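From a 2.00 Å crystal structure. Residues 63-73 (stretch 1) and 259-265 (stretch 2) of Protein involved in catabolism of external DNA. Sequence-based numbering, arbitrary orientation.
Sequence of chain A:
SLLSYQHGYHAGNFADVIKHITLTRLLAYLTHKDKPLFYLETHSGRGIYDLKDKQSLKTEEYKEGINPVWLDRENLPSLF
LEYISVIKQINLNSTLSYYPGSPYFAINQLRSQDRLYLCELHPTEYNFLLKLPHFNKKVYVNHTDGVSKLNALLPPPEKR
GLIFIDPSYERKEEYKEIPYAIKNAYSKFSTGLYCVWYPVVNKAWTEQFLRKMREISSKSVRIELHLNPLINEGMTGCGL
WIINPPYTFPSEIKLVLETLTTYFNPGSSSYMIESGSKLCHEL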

ATOM      1  N   LYS A  63     -16.085   7.200   5.467  1.00 14.99           N
ATOM      2  CA  LYS A  63     -17.453   6.635   5.458  1.00 15.75           C
ATOM      3  C   LYS A  63     -17.765   5.714   4.278  1.00 15.79           C
ATOM      4  O   LYS A  63     -18.647   4.849   4.376  1.00 15.95           O
ATOM      5  CB  LYS A  63     -18.472   7.757   5.507  1.00 16.03           C
ATOM      6  CG  LYS A  63     -18.347   8.553   6.776  1.00 18.14           C
ATOM      7  CD  LYS A  63     -19.281   9.725   6.772  1.00 23.28           C
ATOM      8  CE  LYS A  63     -20.661   9.318   7.158  1.00 20.92           C
ATOM      9  NZ  LYS A  63     -21.481  10.515   6.867  1.00 23.37           N
ATOM     10  N   GLU A  64     -17.031   5.901   3.180  1.00 15.81           N
ATOM     11  CA  GLU A  64     -17.196   5.092   1.972  1.00 16.36           C
ATOM     12  C   GLU A  64     -16.041   4.168   1.678  1.00 15.57           C
ATOM     13  O   GLU A  64     -15.999   3.541   0.604  1.00 16.53           O
ATOM     14  CB  GLU A  64     -17.383   5.998   0.780  1.00 16.76           C
ATOM     15  CG  GLU A  64     -18.734   6.660   0.812  1.00 20.22           C
ATOM     16  CD  GLU A  64     -18.957   7.520  -0.399  1.00 24.39           C
ATOM     17  OE1 GLU A  64     -17.943   8.050  -0.958  1.00 24.68           O
ATOM     18  OE2 GLU A  64     -20.145   7.655  -0.778  1.00 22.78           O
ATOM     19  N   GLY A  65     -15.083   4.097   2.601  1.00 13.83           N
ATOM     20  CA  GLY A  65     -13.960   3.222   2.404  1.00 11.09           C
ATOM     21  C   GLY A  65     -13.989   2.248   3.535  1.00 10.96           C
ATOM     22  O   GLY A  65     -14.738   1.284   3.500  1.00 10.56           O
ATOM     23  N   ILE A  66     -13.162   2.507   4.544  1.00  9.44           N
ATOM     24  CA  ILE A  66     -13.094   1.656   5.705  1.00  8.35           C
ATOM     25  C   ILE A  66     -14.442   1.479   6.452  1.00  9.32           C
ATOM     26  O   ILE A  66     -14.717   0.396   6.959  1.00  7.72           O
ATOM     27  CB  ILE A  66     -11.979   2.096   6.700  1.00  8.00           C
ATOM     28  CG1 ILE A  66     -11.847   1.117   7.880  1.00  5.64           C
ATOM     29  CG2 ILE A  66     -12.221   3.497   7.254  1.00  6.40           C
ATOM     30  CD1 ILE A  66     -11.670  -0.353   7.466  1.00  6.50           C
ATOM     31  N   ASN A  67     -15.267   2.523   6.547  1.00  9.62           N
ATOM     32  CA  ASN A  67     -16.406   2.395   7.458  1.00 10.98           C
ATOM     33  C   ASN A  67     -17.366   1.206   7.170  1.00 11.11           C
ATOM     34  O   ASN A  67     -17.735   0.493   8.108  1.00 11.21           O
ATOM     35  CB  ASN A  67     -17.167   3.718   7.632  1.00 11.36           C
ATOM     36  CG  ASN A  67     -17.833   3.826   8.994  1.00 15.37           C
ATOM     37  OD1 ASN A  67     -17.271   3.393  10.011  1.00 15.74           O
ATOM     38  ND2 ASN A  67     -19.032   4.414   9.030  1.00 15.22           N
ATOM     39  N   PRO A  68     -17.801   1.013   5.904  1.00 11.00           N
ATOM     40  CA  PRO A  68     -18.674  -0.164   5.632  1.00 11.71           C
ATOM     41  C   PRO A  68     -17.986  -1.507   5.908  1.00 11.76           C
ATOM     42  O   PRO A  68     -18.630  -2.479   6.327  1.00 11.67           O
ATOM     43  CB  PRO A  68     -18.984  -0.047   4.123  1.00 10.94           C
ATOM     44  CG  PRO A  68     -18.711   1.414   3.777  1.00 12.60           C
ATOM     45  CD  PRO A  68     -17.588   1.837   4.697  1.00 10.71           C
ATOM     46  N   VAL A  69     -16.676  -1.545   5.686  1.00 11.18           N
ATOM     47  CA  VAL A  69     -15.893  -2.758   5.857  1.00 11.08           C
ATOM     48  C   VAL A  69     -15.793  -3.024   7.357  1.00 12.33           C
ATOM     49  O   VAL A  69     -16.037  -4.169   7.824  1.00 12.18           O
ATOM     50  CB  VAL A  69     -14.478  -2.623   5.160  1.00 10.48           C
ATOM     51  CG1 VAL A  69     -13.574  -3.784   5.505  1.00 11.58           C
ATOM     52  CG2 VAL A  69     -14.628  -2.553   3.649  1.00 10.23           C
ATOM     53  N   TRP A  70     -15.467  -1.969   8.108  1.00 12.06           N
ATOM     54  CA  TRP A  70     -15.334  -2.041   9.549  1.00 12.66           C
ATOM     55  C   TRP A  70     -16.643  -2.416  10.239  1.00 13.72           C
ATOM     56  O   TRP A  70     -16.664  -3.285  11.114  1.00 13.54           O
ATOM     57  CB  TRP A  70     -14.868  -0.700  10.115  1.00 13.33           C
ATOM     58  CG  TRP A  70     -14.863  -0.605  11.654  1.00 12.33           C
ATOM     59  CD1 TRP A  70     -15.730   0.133  12.432  1.00 14.07           C
ATOM     60  CD2 TRP A  70     -13.936  -1.234  12.575  1.00 13.13           C
ATOM     61  NE1 TRP A  70     -15.406  -0.013  13.765  1.00 13.67           N
ATOM     62  CE2 TRP A  70     -14.317  -0.843  13.883  1.00 13.88           C
ATOM     63  CE3 TRP A  70     -12.832  -2.099  12.416  1.00 12.38           C
ATOM     64  CZ2 TRP A  70     -13.614  -1.253  15.033  1.00 13.33           C
ATOM     65  CZ3 TRP A  70     -12.137  -2.526  13.564  1.00 13.83           C
ATOM     66  CH2 TRP A  70     -12.542  -2.098  14.857  1.00 13.79           C
ATOM     67  N   LEU A  71     -17.721  -1.748   9.853  1.00 13.14           N
ATOM     68  CA  LEU A  71     -19.022  -2.039  10.442  1.00 14.77           C
ATOM     69  C   LEU A  71     -19.423  -3.499  10.243  1.00 15.88           C
ATOM     70  O   LEU A  71     -20.045  -4.090  11.131  1.00 16.50           O
ATOM     71  CB  LEU A  71     -20.094  -1.105   9.865  1.00 14.31           C
ATOM     72  CG  LEU A  71     -19.976   0.338  10.362  1.00 13.98           C
ATOM     73  CD1 LEU A  71     -20.997   1.222   9.701  1.00 16.30           C
ATOM     74  CD2 LEU A  71     -20.093   0.432  11.876  1.00 17.70           C
ATOM     75  N   ASP A  72     -19.069  -4.071   9.093  1.00 15.62           N
ATOM     76  CA  ASP A  72     -19.410  -5.463   8.781  1.00 16.74           C
ATOM     77  C   ASP A  72     -18.300  -6.456   9.071  1.00 17.33           C
ATOM     78  O   ASP A  72     -18.282  -7.549   8.490  1.00 17.26           O
ATOM     79  CB  ASP A  72     -19.805  -5.603   7.309  1.00 16.84           C
ATOM     80  CG  ASP A  72     -20.767  -6.756   7.073  1.00 19.19           C
ATOM     81  OD1 ASP A  72     -21.546  -7.069   8.003  1.00 21.63           O
ATOM     82  OD2 ASP A  72     -20.744  -7.338   5.967  1.00 16.58           O
ATOM     83  N   ARG A  73     -17.387  -6.101   9.974  1.00 17.39           N
ATOM     84  CA  ARG A  73     -16.145  -6.855  10.121  1.00 18.82           C
ATOM     85  C   ARG A  73     -16.338  -8.340  10.503  1.00 20.54           C
ATOM     86  O   ARG A  73     -15.510  -9.189  10.142  1.00 20.21           O
ATOM     87  CB  ARG A  73     -15.190  -6.157  11.093  1.00 17.72           C
ATOM     88  CG  ARG A  73     -15.668  -6.060  12.514  1.00 19.00           C
ATOM     89  CD  ARG A  73     -14.826  -5.046  13.290  1.00 18.50           C
ATOM     90  NE  ARG A  73     -15.320  -4.817  14.646  1.00 18.72           N
ATOM     91  CZ  ARG A  73     -16.274  -3.951  14.980  1.00 19.87           C
ATOM     92  NH1 ARG A  73     -16.887  -3.222  14.056  1.00 17.99           N
ATOM     93  NH2 ARG A  73     -16.633  -3.821  16.253  1.00 21.89           N
ATOM     94  N   THR A 259     -14.683  -9.395  -2.528  1.00 10.45           N
ATOM     95  CA  THR A 259     -15.343  -8.912  -1.306  1.00  9.44           C
ATOM     96  C   THR A 259     -15.543  -7.387  -1.302  1.00  8.89           C
ATOM     97  O   THR A 259     -16.638  -6.894  -0.991  1.00  8.49           O
ATOM     98  CB  THR A 259     -14.595  -9.365  -0.019  1.00  9.44           C
ATOM     99  OG1 THR A 259     -14.469 -10.784  -0.049  1.00 11.21           O
ATOM    100  CG2 THR A 259     -15.354  -8.999   1.209  1.00  9.23           C
ATOM    101  N   LEU A 260     -14.498  -6.640  -1.638  1.00  8.41           N
ATOM    102  CA  LEU A 260     -14.597  -5.167  -1.644  1.00  8.37           C
ATOM    103  C   LEU A 260     -15.668  -4.601  -2.619  1.00  8.55           C
ATOM    104  O   LEU A 260     -16.335  -3.590  -2.331  1.00  7.89           O
ATOM    105  CB  LEU A 260     -13.214  -4.548  -1.909  1.00  7.78           C
ATOM    106  CG  LEU A 260     -12.197  -4.816  -0.782  1.00  6.86           C
ATOM    107  CD1 LEU A 260     -10.896  -4.135  -1.146  1.00  6.39           C
ATOM    108  CD2 LEU A 260     -12.747  -4.268   0.579  1.00  5.64           C
ATOM    109  N   THR A 261     -15.828  -5.240  -3.773  1.00  9.69           N
ATOM    110  CA  THR A 261     -16.827  -4.778  -4.733  1.00 10.24           C
ATOM    111  C   THR A 261     -18.237  -5.000  -4.180  1.00 11.67           C
ATOM    112  O   THR A 261     -19.175  -4.404  -4.697  1.00 13.05           O
ATOM    113  CB  THR A 261     -16.728  -5.451  -6.106  1.00 10.59           C
ATOM    114  OG1 THR A 261     -16.968  -6.856  -5.981  1.00 11.06           O
ATOM    115  CG2 THR A 261     -15.354  -5.238  -6.741  1.00  9.20           C
ATOM    116  N   THR A 262     -18.398  -5.835  -3.149  1.00 11.44           N
ATOM    117  CA  THR A 262     -19.714  -5.947  -2.502  1.00 12.98           C
ATOM    118  C   THR A 262     -19.984  -4.777  -1.532  1.00 13.63           C
ATOM    119  O   THR A 262     -21.125  -4.541  -1.170  1.00 14.18           O
ATOM    120  CB  THR A 262     -19.934  -7.296  -1.763  1.00 13.34           C
ATOM    121  OG1 THR A 262     -19.154  -7.351  -0.559  1.00 14.26           O
ATOM    122  CG2 THR A 262     -19.585  -8.493  -2.662  1.00 13.60           C
ATOM    123  N   TYR A 263     -18.936  -4.060  -1.115  1.00 13.71           N
ATOM    124  CA  TYR A 263     -19.080  -2.890  -0.236  1.00 14.20           C
ATOM    125  C   TYR A 263     -19.024  -1.565  -0.993  1.00 13.84           C
ATOM    126  O   TYR A 263     -19.703  -0.619  -0.636  1.00 15.59           O
ATOM    127  CB  TYR A 263     -18.020  -2.907   0.890  1.00 14.44           C
ATOM    128  CG  TYR A 263     -18.186  -4.068   1.850  1.00 13.75           C
ATOM    129  CD1 TYR A 263     -19.109  -4.003   2.896  1.00 13.50           C
ATOM    130  CD2 TYR A 263     -17.435  -5.233   1.706  1.00 13.75           C
ATOM    131  CE1 TYR A 263     -19.284  -5.069   3.766  1.00 14.33           C
ATOM    132  CE2 TYR A 263     -17.607  -6.323   2.571  1.00 12.82           C
ATOM    133  CZ  TYR A 263     -18.517  -6.231   3.598  1.00 15.66           C
ATOM    134  OH  TYR A 263     -18.676  -7.295   4.478  1.00 17.32           O
ATOM    135  N   PHE A 264     -18.224  -1.485  -2.041  1.00 13.48           N
ATOM    136  CA  PHE A 264     -18.042  -0.212  -2.739  1.00 13.83           C
ATOM    137  C   PHE A 264     -18.897  -0.185  -4.016  1.00 14.51           C
ATOM    138  O   PHE A 264     -18.635  -0.960  -4.942  1.00 13.70           O
ATOM    139  CB  PHE A 264     -16.572  -0.001  -3.088  1.00 12.52           C
ATOM    140  CG  PHE A 264     -15.611  -0.119  -1.891  1.00 13.26           C
ATOM    141  CD1 PHE A 264     -15.969   0.334  -0.628  1.00 13.50           C
ATOM    142  CD2 PHE A 264     -14.325  -0.627  -2.070  1.00 10.56           C
ATOM    143  CE1 PHE A 264     -15.074   0.238   0.451  1.00 11.77           C
ATOM    144  CE2 PHE A 264     -13.435  -0.744  -1.001  1.00 10.93           C
ATOM    145  CZ  PHE A 264     -13.828  -0.301   0.274  1.00  9.52           C
ATOM    146  N   ASN A 265     -19.889   0.708  -4.071  1.00 15.21           N
ATOM    147  CA  ASN A 265     -20.831   0.790  -5.228  1.00 15.62           C
ATOM    148  C   ASN A 265     -21.316  -0.598  -5.688  1.00 16.07           C
ATOM    149  O   ASN A 265     -21.126  -0.971  -6.838  1.00 15.88           O
ATOM    150  CB  ASN A 265     -20.187   1.539  -6.413  1.00 15.62           C
ATOM    151  CG  ASN A 265     -21.235   2.147  -7.377  1.00 16.97           C
ATOM    152  OD1 ASN A 265     -22.435   2.164  -7.080  1.00 17.83           O
ATOM    153  ND2 ASN A 265     -20.773   2.642  -8.525  1.00 14.14           N
TER

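The contact is small, 319 Å² summed over both sides, and no two touching residues are fewer than 191 apart in sequence. The helical segments 66-71 and 259-263 pass at 109° with axes 10.2 Å apart at their closest.

The polar part is a single hydrogen bond, given by Y263 OH to D72 OD2 at 2.5 Å. D72 is the first residue to leave helical geometry after helix 66-71. Its CA-to-CB bond points toward the other stretch, and chi1 in t sets the carboxylate at the edge of the Y263 ring, near the ring plane, where the hydroxyl lies. The other oxygen, OD1, is hydrogen-bonded to a residue just outside the stretches, so both carboxylate oxygens are used. Tyrosine suits this place because its length carries a donor out to the acid while its ring still serves as apolar surface; Y263 has the largest covered area of any residue here, 95 Å².

The apolar part centres on V69. V69 CG2 lies 4.0 Å from L260 CD2, 4.1 Å from F264 CZ and 4.3 Å from Y263 CG, so one methyl meets three partners. A compact branched residue fits this buried spot, with chi1 in t. The CA-to-CB bonds of L260 and F264 point sideways, but the ends of these side chains come nearer. The CA-to-CB bond of P68, one position earlier than V69, points toward the other stretch, and P68 CB lies 4.1 Å from Y263 CD1.

A third kind of contact sets backbone carbonyls against aromatic carbon. F264 CE1 lies 3.2 Å from G65 O, which sits at the ring edge, and 3.4 Å from E64 O. The G65 approach brings the slightly positive rim of the phenyl ring near carbonyl oxygen. G65, itself buried, has no side chain and meets the ring through its main chain.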